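Local structure of transcription regulator, Crp family (Thermus thermophilus, 4EV0) at the interface of chains A and B. The protein activates transcription from a set of promoters in a cAMP-dependent manner, binding DNA as a homodimer through winged helix-turn-helix domains. Sequence-based numbering; all coordinates share one arbitrary frame. Chains: chain A/B, Transcription regulator, Crp family.

The interface of chains A and B. Residues chain A 80, 102, 105, 109, 116; chain B 113, 117, 120-121.
A:Tyr105 and B:His117 form a hydrogen bond across the patch, with the phenol OH 2.7 Å from the imidazole ND1. Each ring meets the other's polar atom at its edge and in plane: ND1 lies in the plane of the tyrosine ring, and OH in that of the imidazole. Which atom donates is not settled by the coordinates. B:His117 has CG anti to its backbone N (chi1 160°), which carries the imidazole away from helix 114-135 and in among the side chains of chain A; it has 73 Å² hidden by the partner.

Apolar contacts flank this bond. A:Leu80, from the short helix 76-81, sets CD2 3.7 Å from B:Ala120 CB, and the same methyl lies 4.0 Å from CE1 of the imidazole. A:Ile109 reaches the histidine from its CB side, CD1 to CB 3.6 Å; its chi1 of 79° tucks CG1 in over the backbone, and the extended chi2 sends CD1 on towards the histidine. By contrast, B:Pro113 sets its CB 3.2 Å from the backbone carbonyl O of A:Ile109, a van der Waals contact with a polar atom.

A looser polar neighbour is A:Arg102, whose NH1 stands 3.7 Å from CE1 of B:His117. The guanidinium and imidazole planes are 60° apart, which argues against stacking; a nearby positive charge might disfavour protonation of the histidine.

Replacing B:His117 with an alanine would probably leave the A:Tyr105 hydroxyl without its cross-subunit partner and open a gap beside A:Leu80 and A:Ile109.

The patch thus joins the cyclic-nucleotide-binding domain of one subunit to the long helix of the other, as part of the homodimer interface of this Crp-family activator.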
# COMPACT_ATOMS: atom_id res chain seq x y z
N LEU A 80 -10.01 12.44 8.14
CA LEU A 80 -10.86 11.32 8.51
C LEU A 80 -10.41 10.62 9.80
O LEU A 80 -11.23 10.44 10.70
CB LEU A 80 -10.98 10.32 7.36
CG LEU A 80 -11.86 10.82 6.22
CD1 LEU A 80 -11.66 10.01 4.97
CD2 LEU A 80 -13.31 10.76 6.64
N ARG A 102 -11.80 19.73 10.49
CA ARG A 102 -12.54 18.55 10.91
C ARG A 102 -13.89 18.86 11.57
O ARG A 102 -14.90 18.27 11.19
CB ARG A 102 -11.69 17.59 11.77
CG ARG A 102 -12.47 16.31 12.16
CD ARG A 102 -11.59 15.13 12.63
NE ARG A 102 -12.35 14.24 13.53
CZ ARG A 102 -12.85 13.03 13.21
NH1 ARG A 102 -12.67 12.50 12.00
NH2 ARG A 102 -13.52 12.35 14.12
N TYR A 105 -16.22 19.87 8.93
CA TYR A 105 -16.54 18.71 8.12
C TYR A 105 -17.69 17.92 8.76
O TYR A 105 -18.64 17.53 8.09
CB TYR A 105 -15.31 17.82 7.96
CG TYR A 105 -15.64 16.37 7.71
CD1 TYR A 105 -15.99 15.92 6.43
CD2 TYR A 105 -15.60 15.43 8.75
CE1 TYR A 105 -16.29 14.58 6.19
CE2 TYR A 105 -15.89 14.10 8.51
CZ TYR A 105 -16.24 13.69 7.24
OH TYR A 105 -16.52 12.36 7.01
N ILE A 109 -21.44 17.28 6.85
CA ILE A 109 -22.05 16.02 6.44
C ILE A 109 -23.34 15.75 7.22
O ILE A 109 -24.18 14.98 6.78
CB ILE A 109 -21.07 14.84 6.55
CG1 ILE A 109 -20.96 14.35 7.99
CG2 ILE A 109 -19.70 15.24 5.98
CD1 ILE A 109 -20.10 13.10 8.15
N ALA A 116 -20.31 13.14 2.67
CA ALA A 116 -19.56 12.09 3.33
C ALA A 116 -19.54 10.85 2.43
O ALA A 116 -18.49 10.21 2.28
CB ALA A 116 -20.15 11.78 4.69
N PRO B 113 -25.76 10.24 8.89
CA PRO B 113 -24.59 10.55 8.06
C PRO B 113 -23.33 9.88 8.60
O PRO B 113 -22.41 9.55 7.85
CB PRO B 113 -24.46 12.08 8.19
CG PRO B 113 -25.78 12.56 8.61
CD PRO B 113 -26.40 11.45 9.43
N HIS B 117 -19.65 8.48 6.98
CA HIS B 117 -18.34 8.87 7.49
C HIS B 117 -17.56 7.68 8.00
O HIS B 117 -16.35 7.59 7.78
CB HIS B 117 -18.46 9.89 8.61
CG HIS B 117 -17.24 9.97 9.47
ND1 HIS B 117 -16.16 10.79 9.17
CD2 HIS B 117 -16.90 9.32 10.61
CE1 HIS B 117 -15.23 10.65 10.09
NE2 HIS B 117 -15.66 9.77 10.98
N ALA B 120 -15.99 5.88 5.17
CA ALA B 120 -14.83 6.65 4.76
C ALA B 120 -13.60 6.34 5.63
O ALA B 120 -12.52 6.05 5.11
CB ALA B 120 -15.14 8.18 4.76
N ALA B 121 -13.81 6.36 6.95
CA ALA B 121 -12.75 6.13 7.94
C ALA B 121 -12.15 4.72 7.83
O ALA B 121 -10.93 4.52 7.98
CB ALA B 121 -13.28 6.37 9.36